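Putative NADPH:quinone oxidoreductase (Ralstonia eutropha, PDB 3IUP) binds NADPH and probably uses it to reduce quinones, as a member of the medium-chain, alcohol dehydrogenase-like family of oxidoreductases. Local coordinates at residues 44-49 with 366-371; 199-204 with 215-220; 343-348 with 370-375. All coordinates share one frame; numbering follows the deposited sequence.

Interactions 1 and 3 are neighbours in the mixed sheet of the GroES-like fold, which the C-terminal strands join: both use strand 369-372, share L370 and I371, and have centres about 11 Å apart. Strand 369-372 pairs antiparallel with 34-43, which leads into interaction 1, and parallel with 344-347. Interaction 2 belongs to the parallel, Rossmann-type sheet, its centre about 23 Å from that of interaction 1 and 31 Å from that of interaction 3. In sequence, 199-204 and 215-220 fall between 44-49 and the C-terminal segments that return to the mixed, GroES-like sheet. NADPH joins the two regions: interaction 1 supplies K368 at the diphosphate, interaction 2 supplies R204 at the 2'-phosphate on the adenosine ribose.

Interaction 1: residues 44-49 with 366-371; sequences LNPSDL and GEKYLI. With NDP (NADPH dihydro-nicotinamide-adenine-dinucleotide phosphate), chain C.
L44 and Y369 bring the two backbones together, their CA atoms 5.7 Å apart, where 44-49 turns from loop into helix and 366-371 enters its strand. L44 N donates to Y369 O at 3.1 Å, and an N-H...O angle of 171° makes the bond nearly straight. The return link is indirect: a water donates to L44 O and accepts from Y369 N, closing the pair where the chains have begun to part. Beside it, the L44 side chain crosses that of I371 at about a right angle, L44 CG resting on I371 CD1 at 3.6 Å, while L44 CD1 packs on Y369 CB. This junction extends the pairing of strands 34-43 and 369-372 in the GroES-like fold, and helix 46-53 starts from it with N45 at the N-cap position. Inside the first turn, D48 OD2 accepts from N45 N through its anti lone pair. K368, just ahead of Y369, sends its chain toward the cofactor: CG is anti to the backbone N (chi1 -171°), and bends at chi3 and chi4 carry the ammonium to the N45 amide oxygen. There K368 NZ donates to N45 OD1 at 2.9 Å, in the carbonyl plane on a lone pair. K368 NZ also donates to O2N of the NADPH diphosphate, at 2.6 Å. A second water accepts from K368 NZ at 2.7 Å and lies at the same distance from NADPH O2A. N45 is itself positioned by E97, which accepts from its ND2. P46 lines the pocket next to this lysine, its CB 3.5 Å from NADPH O2D of the nicotinamide ribose.

Interaction 2: residues 199-204 with 215-220; sequences LVNIVR and QGAVHV. With NDP (NADPH dihydro-nicotinamide-adenine-dinucleotide phosphate), chain C.
N201 overlaps the H219 carbonyl with its CB and meets that oxygen with its amide edge-on, ND2 pointing at it nearly in the amide plane. The main-chain N201 N donates to H219 O at 2.9 Å and the side-chain N201 ND2 to the same oxygen at 3.1 Å. The two donors approach from opposite faces of the carbonyl plane, each tilted 33° from it, so one oxygen is gripped by both. A chi1 of -64° sets CG beside the backbone N, which lets both donors of N201 point to that oxygen; ND2 also meets A217 CB. H219 packs its CB against L199 O, an oxygen that also accepts from a water bound to H219 N. Next along, V220 CA approaches N201 O at 3.2 Å in a CA-H...O contact; N201 and V220 form a parallel bridge, with V203 CG2 touching V220 CG1. Strands 199-203 and 220-222, joined through helix 206-214, make a beta-alpha-beta unit at one border of the Rossmann-type sheet. G216, at positive phi, is the C-prime residue of the Schellman motif that ends this helix. Past the strand's C-terminal end, R204 stretches from CG to NE across the NADPH adenine, whose C5A lies 3.4 Å above one face of the R204 guanidinium, offset toward its rim. In its own plane it grips the 2'-phosphate: R204 NE donates to O3X at 2.7 Å and R204 NH2 to O2X at 2.9 Å, a bidentate hold consistent with preference for NADPH over NADH.

Interaction 3: residues 343-348 with 370-375; sequences SKEISL and LINPNK
Strands 344-347 and 369-372 lie next to each other as a parallel pair in the mixed sheet of the GroES-like fold, the short segments' axes 4.5 Å apart at closest and 36° from aligned. Three backbone bonds give the register: L370 N to K344 O at 2.9 Å, I346 N to L370 O at 2.8 Å and N372 N to I346 O at 2.8 Å. Each of the two inner carbonyls has a further CA-H...O contact, from E345 CA to L370 O and from I371 CA to I346 O, as expected in parallel pairing. E345 and L370 project from one face, side by side and pointing the same way; with E345 CG anti to the backbone N (chi1 178°) and the chain extended, E345 OE1 reaches L370 CD2 at 3.6 Å. The E345 carboxylate also passes N372, turned 78° from the plane of its amide. On the other face I346 CG1 meets I371 CG1; just past the strand, L348 CD1 packs on I371 CG2 at 4.0 Å. M356 of helix 354-360 touches I346. Beyond the pair, segment 370-375 folds back in a type I turn, N372 to K375, in which N372 OD1 accepts from N374 N as an Asx turn. That turn lays the K375 chain across S347, K375 CB 4.0 Å from S347 CB. A water ties the ends together, accepting from L348 N and donating to P373 O and K375 O. Strand 344-347, helices 348-351 and 354-360 and the parallel strand 369-372 form a beta-alpha-beta crossover that brings the C-terminal chain back into the GroES-like fold.

Interaction 1: residues 44-49 with 366-371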
loop_
_atom_site.group_PDB
_atom_site.type_symbol
_atom_site.label_atom_id
_atom_site.label_comp_id
_atom_site.label_asym_id
_atom_site.label_seq_id
_atom_site.Cartn_x
_atom_site.Cartn_y
_atom_site.Cartn_z
ATOM N N LEU A 44 -3.649 -25.269 15.689
ATOM C CA LEU A 44 -4.278 -24.020 16.060
ATOM C C LEU A 44 -3.410 -22.868 15.553
ATOM O O LEU A 44 -2.428 -22.463 16.187
ATOM C CB LEU A 44 -4.433 -23.933 17.577
ATOM C CG LEU A 44 -5.650 -24.655 18.115
ATOM C CD1 LEU A 44 -5.424 -25.066 19.572
ATOM C CD2 LEU A 44 -6.894 -23.746 17.961
ATOM N N ASN A 45 -3.703 -22.409 14.360
ATOM C CA ASN A 45 -2.931 -21.345 13.742
ATOM C C ASN A 45 -3.654 -20.011 14.067
ATOM O O ASN A 45 -4.876 -19.991 14.362
ATOM C CB ASN A 45 -2.881 -21.527 12.245
ATOM C CG ASN A 45 -2.095 -22.735 11.785
ATOM O OD1 ASN A 45 -1.065 -23.124 12.384
ATOM N ND2 ASN A 45 -2.575 -23.352 10.654
ATOM N N PRO A 46 -2.946 -18.888 13.929
ATOM C CA PRO A 46 -3.558 -17.566 14.171
ATOM C C PRO A 46 -4.812 -17.303 13.350
ATOM O O PRO A 46 -5.767 -16.788 13.898
ATOM C CB PRO A 46 -2.417 -16.601 13.810
ATOM C CG PRO A 46 -1.180 -17.369 14.234
ATOM C CD PRO A 46 -1.498 -18.767 13.665
ATOM N N SER A 47 -4.856 -17.747 12.093
ATOM C CA SER A 47 -6.077 -17.642 11.282
ATOM C C SER A 47 -7.235 -18.375 11.934
ATOM O O SER A 47 -8.347 -17.889 11.949
ATOM C CB SER A 47 -5.857 -18.200 9.883
ATOM O OG SER A 47 -5.016 -19.364 9.962
ATOM N N ASP A 48 -6.947 -19.529 12.545
ATOM C CA ASP A 48 -7.999 -20.307 13.221
ATOM C C ASP A 48 -8.492 -19.625 14.478
ATOM O O ASP A 48 -9.667 -19.621 14.758
ATOM C CB ASP A 48 -7.495 -21.709 13.569
ATOM C CG ASP A 48 -7.005 -22.487 12.322
ATOM O OD1 ASP A 48 -7.834 -22.588 11.347
ATOM O OD2 ASP A 48 -5.816 -22.945 12.327
ATOM N N LEU A 49 -7.563 -19.028 15.238
ATOM C CA LEU A 49 -7.900 -18.400 16.498
ATOM C C LEU A 49 -8.827 -17.210 16.214
ATOM O O LEU A 49 -9.712 -16.902 17.015
ATOM C CB LEU A 49 -6.603 -17.943 17.190
ATOM C CG LEU A 49 -5.638 -19.057 17.542
ATOM C CD1 LEU A 49 -4.360 -18.443 18.170
ATOM C CD2 LEU A 49 -6.216 -20.048 18.443
ATOM N N GLY A 366 7.325 -20.836 19.459
ATOM C CA GLY A 366 7.480 -22.221 19.947
ATOM C C GLY A 366 6.375 -22.726 20.868
ATOM O O GLY A 366 6.564 -23.725 21.609
ATOM N N GLU A 367 5.215 -22.069 20.807
ATOM C CA GLU A 367 4.089 -22.450 21.628
ATOM C C GLU A 367 2.845 -22.614 20.767
ATOM O O GLU A 367 1.788 -22.124 21.152
ATOM C CB GLU A 367 3.861 -21.451 22.774
ATOM C CG GLU A 367 5.057 -21.396 23.722
ATOM C CD GLU A 367 4.826 -20.620 25.000
ATOM O OE1 GLU A 367 3.961 -21.051 25.803
ATOM O OE2 GLU A 367 5.553 -19.589 25.217
ATOM N N LYS A 368 3.000 -23.275 19.616
ATOM C CA LYS A 368 1.869 -23.695 18.809
ATOM C C LYS A 368 1.292 -25.028 19.317
ATOM O O LYS A 368 2.031 -25.974 19.594
ATOM C CB LYS A 368 2.226 -23.801 17.346
ATOM C CG LYS A 368 0.985 -24.018 16.440
ATOM C CD LYS A 368 1.321 -24.199 14.978
ATOM C CE LYS A 368 1.836 -22.901 14.326
ATOM N NZ LYS A 368 0.787 -21.887 14.182
ATOM N N TYR A 369 -0.026 -25.074 19.443
ATOM C CA TYR A 369 -0.717 -26.267 19.927
ATOM C C TYR A 369 -1.277 -27.057 18.740
ATOM O O TYR A 369 -1.753 -26.461 17.789
ATOM C CB TYR A 369 -1.848 -25.888 20.887
ATOM C CG TYR A 369 -1.439 -25.690 22.337
ATOM C CD1 TYR A 369 -0.208 -25.166 22.689
ATOM C CD2 TYR A 369 -2.326 -26.036 23.363
ATOM C CE1 TYR A 369 0.132 -25.010 24.043
ATOM C CE2 TYR A 369 -2.000 -25.886 24.701
ATOM C CZ TYR A 369 -0.765 -25.376 25.030
ATOM O OH TYR A 369 -0.479 -25.227 26.365
ATOM N N LEU A 370 -1.251 -28.384 18.851
ATOM C CA LEU A 370 -1.805 -29.314 17.838
ATOM C C LEU A 370 -3.018 -29.974 18.470
ATOM O O LEU A 370 -2.943 -30.426 19.611
ATOM C CB LEU A 370 -0.800 -30.377 17.498
ATOM C CG LEU A 370 -1.172 -31.353 16.386
ATOM C CD1 LEU A 370 -1.263 -30.585 15.054
ATOM C CD2 LEU A 370 -0.137 -32.500 16.337
ATOM N N ILE A 371 -4.133 -29.998 17.761
ATOM C CA ILE A 371 -5.310 -30.697 18.237
ATOM C C ILE A 371 -5.363 -32.054 17.597
ATOM O O ILE A 371 -5.167 -32.211 16.367
ATOM C CB ILE A 371 -6.618 -29.951 17.889
ATOM C CG1 ILE A 371 -6.656 -28.541 18.482
ATOM C CG2 ILE A 371 -7.901 -30.749 18.352
ATOM C CD1 ILE A 371 -7.682 -27.620 17.768
HETATM P PA NDP C . 3.544 -18.854 15.292
HETATM O O1A NDP C . 4.379 -20.016 15.066
HETATM O O2A NDP C . 2.473 -18.920 16.311
HETATM O O5B NDP C . 4.611 -17.654 15.697
HETATM C C5B NDP C . 4.057 -16.347 15.887
HETATM C C4B NDP C . 5.185 -15.374 16.045
HETATM O O4B NDP C . 4.580 -14.121 16.186
HETATM C C3B NDP C . 6.046 -15.641 17.290
HETATM O O3B NDP C . 7.439 -15.617 17.058
HETATM C C2B NDP C . 5.697 -14.461 18.223
HETATM O O2B NDP C . 6.789 -13.995 19.015
HETATM C C1B NDP C . 5.283 -13.404 17.208
HETATM N N9A NDP C . 4.356 -12.403 17.752
HETATM C C8A NDP C . 3.187 -12.688 18.428
HETATM N N7A NDP C . 2.555 -11.533 18.701
HETATM C C5A NDP C . 3.302 -10.488 18.191
HETATM C C6A NDP C . 3.158 -9.086 18.174
HETATM N N6A NDP C . 2.162 -8.435 18.802
HETATM N N1A NDP C . 4.121 -8.321 17.551
HETATM C C2A NDP C . 5.221 -8.884 16.983
HETATM N N3A NDP C . 5.358 -10.253 16.999
HETATM C C4A NDP C . 4.426 -11.039 17.589
HETATM O O3 NDP C . 2.796 -18.285 13.977
HETATM P PN NDP C . 2.717 -18.975 12.578
HETATM O O1N NDP C . 3.998 -19.338 12.026
HETATM O O2N NDP C . 1.663 -20.045 12.544
HETATM O O5D NDP C . 2.135 -17.729 11.703
HETATM C C5D NDP C . 3.001 -16.626 11.396
HETATM C C4D NDP C . 2.182 -15.478 10.816
HETATM O O4D NDP C . 1.875 -15.835 9.452
HETATM C C3D NDP C . 0.851 -15.164 11.530
HETATM O O3D NDP C . 0.606 -13.773 11.573
HETATM C C2D NDP C . -0.157 -15.819 10.600
HETATM O O2D NDP C . -1.482 -15.316 10.678
HETATM C C1D NDP C . 0.502 -15.499 9.256
HETATM N N1N NDP C . -0.052 -16.275 8.124
HETATM C C2N NDP C . -0.744 -15.568 7.197
HETATM C C3N NDP C . -1.318 -16.182 6.115
HETATM C C7N NDP C . -1.968 -15.358 5.020
HETATM O O7N NDP C . -2.632 -16.072 4.027
HETATM N N7N NDP C . -1.964 -14.019 4.972
HETATM C C4N NDP C . -0.957 -17.579 5.793
HETATM C C5N NDP C . -0.167 -18.274 6.875
HETATM C C6N NDP C . 0.264 -17.584 8.001
HETATM P P2B NDP C . 6.622 -13.746 20.631
HETATM O O1X NDP C . 7.136 -15.015 21.325
HETATM O O2X NDP C . 5.181 -13.453 21.037
HETATM O O3X NDP C . 7.526 -12.533 20.903
HETATM O O HOH W 1 -1.550 -22.713 18.760
HETATM O O HOH W 2 0.160 -20.274 16.262
#

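Interaction 2: residues 199-204 with 215-220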
loop_
_atom_site.group_PDB
_atom_site.type_symbol
_atom_site.label_atom_id
_atom_site.label_comp_id
_atom_site.label_asym_id
_atom_site.label_seq_id
_atom_site.Cartn_x
_atom_site.Cartn_y
_atom_site.Cartn_z
ATOM N N LEU A 199 17.856 -13.178 2.459
ATOM C CA LEU A 199 16.696 -13.025 3.322
ATOM C C LEU A 199 17.109 -12.198 4.523
ATOM O O LEU A 199 18.163 -12.453 5.136
ATOM C CB LEU A 199 16.225 -14.396 3.737
ATOM C CG LEU A 199 15.223 -14.427 4.897
ATOM C CD1 LEU A 199 13.853 -13.718 4.491
ATOM C CD2 LEU A 199 14.972 -15.842 5.385
ATOM N N VAL A 200 16.296 -11.219 4.892
ATOM C CA VAL A 200 16.486 -10.524 6.136
ATOM C C VAL A 200 15.378 -10.913 7.064
ATOM O O VAL A 200 14.190 -10.672 6.783
ATOM C CB VAL A 200 16.535 -9.006 5.964
ATOM C CG1 VAL A 200 16.638 -8.267 7.352
ATOM C CG2 VAL A 200 17.645 -8.578 4.930
ATOM N N ASN A 201 15.747 -11.510 8.197
ATOM C CA ASN A 201 14.786 -11.911 9.225
ATOM C C ASN A 201 14.709 -10.835 10.284
ATOM O O ASN A 201 15.745 -10.358 10.733
ATOM C CB ASN A 201 15.250 -13.209 9.911
ATOM C CG ASN A 201 15.305 -14.378 8.978
ATOM O OD1 ASN A 201 14.278 -14.981 8.717
ATOM N ND2 ASN A 201 16.503 -14.727 8.457
ATOM N N ILE A 202 13.502 -10.442 10.637
ATOM C CA ILE A 202 13.262 -9.479 11.712
ATOM C C ILE A 202 12.488 -10.137 12.819
ATOM O O ILE A 202 11.466 -10.767 12.583
ATOM C CB ILE A 202 12.537 -8.222 11.213
ATOM C CG1 ILE A 202 13.402 -7.503 10.186
ATOM C CG2 ILE A 202 12.215 -7.298 12.390
ATOM C CD1 ILE A 202 12.726 -6.317 9.431
ATOM N N VAL A 203 12.994 -10.001 14.050
ATOM C CA VAL A 203 12.352 -10.572 15.237
ATOM C C VAL A 203 12.105 -9.478 16.269
ATOM O O VAL A 203 12.523 -8.335 16.070
ATOM C CB VAL A 203 13.229 -11.702 15.853
ATOM C CG1 VAL A 203 13.420 -12.851 14.867
ATOM C CG2 VAL A 203 14.590 -11.135 16.316
ATOM N N ARG A 204 11.471 -9.808 17.384
ATOM C CA ARG A 204 11.222 -8.799 18.419
ATOM C C ARG A 204 11.898 -9.004 19.743
ATOM O O ARG A 204 11.756 -8.160 20.624
ATOM C CB ARG A 204 9.729 -8.562 18.617
ATOM C CG ARG A 204 8.992 -9.633 19.351
ATOM C CD ARG A 204 7.629 -9.030 19.794
ATOM N NE ARG A 204 6.717 -10.003 20.382
ATOM C CZ ARG A 204 5.492 -9.696 20.841
ATOM N NH1 ARG A 204 5.040 -8.427 20.806
ATOM N NH2 ARG A 204 4.705 -10.638 21.354
ATOM N N GLN A 215 19.671 -21.887 13.596
ATOM C CA GLN A 215 19.162 -22.563 12.422
ATOM C C GLN A 215 19.824 -22.147 11.101
ATOM O O GLN A 215 19.372 -22.534 10.005
ATOM C CB GLN A 215 17.645 -22.372 12.346
ATOM C CG GLN A 215 16.896 -22.916 13.563
ATOM C CD GLN A 215 15.400 -22.719 13.476
ATOM O OE1 GLN A 215 14.922 -21.868 12.687
ATOM N NE2 GLN A 215 14.651 -23.414 14.343
ATOM N N GLY A 216 20.899 -21.370 11.193
ATOM C CA GLY A 216 21.637 -20.978 10.025
ATOM C C GLY A 216 21.274 -19.678 9.316
ATOM O O GLY A 216 21.904 -19.342 8.298
ATOM N N ALA A 217 20.356 -18.916 9.879
ATOM C CA ALA A 217 19.950 -17.613 9.279
ATOM C C ALA A 217 21.168 -16.708 9.097
ATOM O O ALA A 217 21.968 -16.555 10.005
ATOM C CB ALA A 217 18.901 -16.921 10.131
ATOM N N VAL A 218 21.294 -16.126 7.927
ATOM C CA VAL A 218 22.437 -15.262 7.596
ATOM C C VAL A 218 22.231 -13.876 8.256
ATOM O O VAL A 218 23.165 -13.296 8.849
ATOM C CB VAL A 218 22.598 -15.140 6.071
ATOM C CG1 VAL A 218 23.736 -14.154 5.655
ATOM C CG2 VAL A 218 22.816 -16.482 5.449
ATOM N N HIS A 219 21.014 -13.335 8.122
ATOM C CA HIS A 219 20.695 -11.983 8.584
ATOM C C HIS A 219 19.514 -11.988 9.488
ATOM O O HIS A 219 18.413 -12.353 9.058
ATOM C CB HIS A 219 20.320 -11.094 7.415
ATOM C CG HIS A 219 21.396 -10.913 6.411
ATOM N ND1 HIS A 219 22.482 -10.098 6.640
ATOM C CD2 HIS A 219 21.572 -11.453 5.182
ATOM C CE1 HIS A 219 23.275 -10.130 5.579
ATOM N NE2 HIS A 219 22.742 -10.940 4.681
ATOM N N VAL A 220 19.703 -11.529 10.712
ATOM C CA VAL A 220 18.635 -11.403 11.655
ATOM C C VAL A 220 18.787 -10.088 12.365
ATOM O O VAL A 220 19.870 -9.789 12.880
ATOM C CB VAL A 220 18.670 -12.520 12.690
ATOM C CG1 VAL A 220 17.449 -12.437 13.572
ATOM C CG2 VAL A 220 18.766 -13.922 11.989
HETATM P PA NDP C . 3.544 -18.854 15.292
HETATM O O1A NDP C . 4.379 -20.016 15.066
HETATM O O2A NDP C . 2.473 -18.920 16.311
HETATM O O5B NDP C . 4.611 -17.654 15.697
HETATM C C5B NDP C . 4.057 -16.347 15.887
HETATM C C4B NDP C . 5.185 -15.374 16.045
HETATM O O4B NDP C . 4.580 -14.121 16.186
HETATM C C3B NDP C . 6.046 -15.641 17.290
HETATM O O3B NDP C . 7.439 -15.617 17.058
HETATM C C2B NDP C . 5.697 -14.461 18.223
HETATM O O2B NDP C . 6.789 -13.995 19.015
HETATM C C1B NDP C . 5.283 -13.404 17.208
HETATM N N9A NDP C . 4.356 -12.403 17.752
HETATM C C8A NDP C . 3.187 -12.688 18.428
HETATM N N7A NDP C . 2.555 -11.533 18.701
HETATM C C5A NDP C . 3.302 -10.488 18.191
HETATM C C6A NDP C . 3.158 -9.086 18.174
HETATM N N6A NDP C . 2.162 -8.435 18.802
HETATM N N1A NDP C . 4.121 -8.321 17.551
HETATM C C2A NDP C . 5.221 -8.884 16.983
HETATM N N3A NDP C . 5.358 -10.253 16.999
HETATM C C4A NDP C . 4.426 -11.039 17.589
HETATM O O3 NDP C . 2.796 -18.285 13.977
HETATM P PN NDP C . 2.717 -18.975 12.578
HETATM O O1N NDP C . 3.998 -19.338 12.026
HETATM O O2N NDP C . 1.663 -20.045 12.544
HETATM O O5D NDP C . 2.135 -17.729 11.703
HETATM C C5D NDP C . 3.001 -16.626 11.396
HETATM C C4D NDP C . 2.182 -15.478 10.816
HETATM O O4D NDP C . 1.875 -15.835 9.452
HETATM C C3D NDP C . 0.851 -15.164 11.530
HETATM O O3D NDP C . 0.606 -13.773 11.573
HETATM C C2D NDP C . -0.157 -15.819 10.600
HETATM O O2D NDP C . -1.482 -15.316 10.678
HETATM C C1D NDP C . 0.502 -15.499 9.256
HETATM N N1N NDP C . -0.052 -16.275 8.124
HETATM C C2N NDP C . -0.744 -15.568 7.197
HETATM C C3N NDP C . -1.318 -16.182 6.115
HETATM C C7N NDP C . -1.968 -15.358 5.020
HETATM O O7N NDP C . -2.632 -16.072 4.027
HETATM N N7N NDP C . -1.964 -14.019 4.972
HETATM C C4N NDP C . -0.957 -17.579 5.793
HETATM C C5N NDP C . -0.167 -18.274 6.875
HETATM C C6N NDP C . 0.264 -17.584 8.001
HETATM P P2B NDP C . 6.622 -13.746 20.631
HETATM O O1X NDP C . 7.136 -15.015 21.325
HETATM O O2X NDP C . 5.181 -13.453 21.037
HETATM O O3X NDP C . 7.526 -12.533 20.903
HETATM O O HOH W 3 18.854 -14.520 6.686
#

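Interaction 3: residues 343-348 with 370-375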
loop_
_atom_site.group_PDB
_atom_site.type_symbol
_atom_site.label_atom_id
_atom_site.label_comp_id
_atom_site.label_asym_id
_atom_site.label_seq_id
_atom_site.Cartn_x
_atom_site.Cartn_y
_atom_site.Cartn_z
ATOM N N SER A 343 4.142 -27.258 20.874
ATOM C CA SER A 343 4.502 -27.414 22.271
ATOM C C SER A 343 3.597 -28.394 22.999
ATOM O O SER A 343 3.948 -28.889 24.037
ATOM C CB SER A 343 4.535 -26.059 22.977
ATOM O OG SER A 343 3.250 -25.483 23.026
ATOM N N LYS A 344 2.408 -28.681 22.467
ATOM C CA LYS A 344 1.486 -29.590 23.139
ATOM C C LYS A 344 0.482 -30.151 22.119
ATOM O O LYS A 344 0.129 -29.460 21.163
ATOM C CB LYS A 344 0.744 -28.857 24.259
ATOM C CG LYS A 344 0.040 -29.756 25.299
ATOM C CD LYS A 344 -0.497 -28.842 26.444
ATOM C CE LYS A 344 -1.003 -29.624 27.653
ATOM N NZ LYS A 344 0.144 -30.123 28.513
ATOM N N GLU A 345 0.088 -31.408 22.288
ATOM C CA GLU A 345 -1.030 -31.982 21.537
ATOM C C GLU A 345 -2.207 -32.152 22.481
ATOM O O GLU A 345 -2.065 -32.779 23.551
ATOM C CB GLU A 345 -0.663 -33.323 20.934
ATOM C CG GLU A 345 -1.821 -33.992 20.188
ATOM C CD GLU A 345 -1.445 -35.287 19.486
ATOM O OE1 GLU A 345 -0.605 -35.251 18.569
ATOM O OE2 GLU A 345 -2.014 -36.342 19.811
ATOM N N ILE A 346 -3.361 -31.591 22.112
ATOM C CA ILE A 346 -4.516 -31.594 23.001
ATOM C C ILE A 346 -5.742 -32.209 22.354
ATOM O O ILE A 346 -5.856 -32.237 21.128
ATOM C CB ILE A 346 -4.855 -30.162 23.485
ATOM C CG1 ILE A 346 -5.193 -29.238 22.308
ATOM C CG2 ILE A 346 -3.677 -29.548 24.270
ATOM C CD1 ILE A 346 -5.661 -27.833 22.738
ATOM N N SER A 347 -6.670 -32.690 23.175
ATOM C CA SER A 347 -7.957 -33.164 22.709
ATOM C C SER A 347 -8.879 -32.034 22.290
ATOM O O SER A 347 -8.720 -30.855 22.645
ATOM C CB SER A 347 -8.684 -33.965 23.806
ATOM O OG SER A 347 -9.017 -33.115 24.887
ATOM N N LEU A 348 -9.968 -32.427 21.662
ATOM C CA LEU A 348 -11.014 -31.457 21.307
ATOM C C LEU A 348 -11.595 -30.712 22.516
ATOM O O LEU A 348 -11.682 -29.489 22.526
ATOM C CB LEU A 348 -12.106 -32.189 20.512
ATOM C CG LEU A 348 -12.835 -31.379 19.487
ATOM C CD1 LEU A 348 -11.946 -30.795 18.423
ATOM C CD2 LEU A 348 -13.923 -32.291 18.854
ATOM N N LEU A 370 -1.251 -28.384 18.851
ATOM C CA LEU A 370 -1.805 -29.314 17.838
ATOM C C LEU A 370 -3.018 -29.974 18.470
ATOM O O LEU A 370 -2.943 -30.426 19.611
ATOM C CB LEU A 370 -0.800 -30.377 17.498
ATOM C CG LEU A 370 -1.172 -31.353 16.386
ATOM C CD1 LEU A 370 -1.263 -30.585 15.054
ATOM C CD2 LEU A 370 -0.137 -32.500 16.337
ATOM N N ILE A 371 -4.133 -29.998 17.761
ATOM C CA ILE A 371 -5.310 -30.697 18.237
ATOM C C ILE A 371 -5.363 -32.054 17.597
ATOM O O ILE A 371 -5.167 -32.211 16.367
ATOM C CB ILE A 371 -6.618 -29.951 17.889
ATOM C CG1 ILE A 371 -6.656 -28.541 18.482
ATOM C CG2 ILE A 371 -7.901 -30.749 18.352
ATOM C CD1 ILE A 371 -7.682 -27.620 17.768
ATOM N N ASN A 372 -5.649 -33.063 18.410
ATOM C CA ASN A 372 -6.041 -34.350 17.882
ATOM C C ASN A 372 -7.504 -34.559 18.226
ATOM O O ASN A 372 -7.829 -34.890 19.367
ATOM C CB ASN A 372 -5.191 -35.477 18.463
ATOM C CG ASN A 372 -5.662 -36.859 17.999
ATOM O OD1 ASN A 372 -6.689 -37.005 17.333
ATOM N ND2 ASN A 372 -4.876 -37.867 18.319
ATOM N N PRO A 373 -8.413 -34.354 17.257
ATOM C CA PRO A 373 -9.856 -34.407 17.571
ATOM C C PRO A 373 -10.316 -35.708 18.135
ATOM O O PRO A 373 -11.358 -35.750 18.802
ATOM C CB PRO A 373 -10.516 -34.188 16.197
ATOM C CG PRO A 373 -9.528 -33.308 15.500
ATOM C CD PRO A 373 -8.191 -33.878 15.887
ATOM N N ASN A 374 -9.606 -36.773 17.820
ATOM C CA ASN A 374 -9.978 -38.061 18.319
ATOM C C ASN A 374 -9.253 -38.508 19.603
ATOM O O ASN A 374 -9.513 -39.614 20.116
ATOM C CB ASN A 374 -9.836 -39.084 17.193
ATOM C CG ASN A 374 -10.973 -38.995 16.214
ATOM O OD1 ASN A 374 -12.052 -39.509 16.486
ATOM N ND2 ASN A 374 -10.764 -38.290 15.070
ATOM N N LYS A 375 -8.387 -37.665 20.138
ATOM C CA LYS A 375 -7.676 -37.985 21.383
ATOM C C LYS A 375 -8.681 -38.257 22.497
ATOM O O LYS A 375 -9.606 -37.475 22.735
ATOM C CB LYS A 375 -6.779 -36.824 21.776
ATOM C CG LYS A 375 -5.927 -37.059 22.992
ATOM C CD LYS A 375 -4.768 -36.093 23.048
ATOM C CE LYS A 375 -3.830 -36.379 24.215
ATOM N NZ LYS A 375 -3.887 -35.295 25.266
HETATM O O HOH W 4 -10.818 -35.281 21.384
#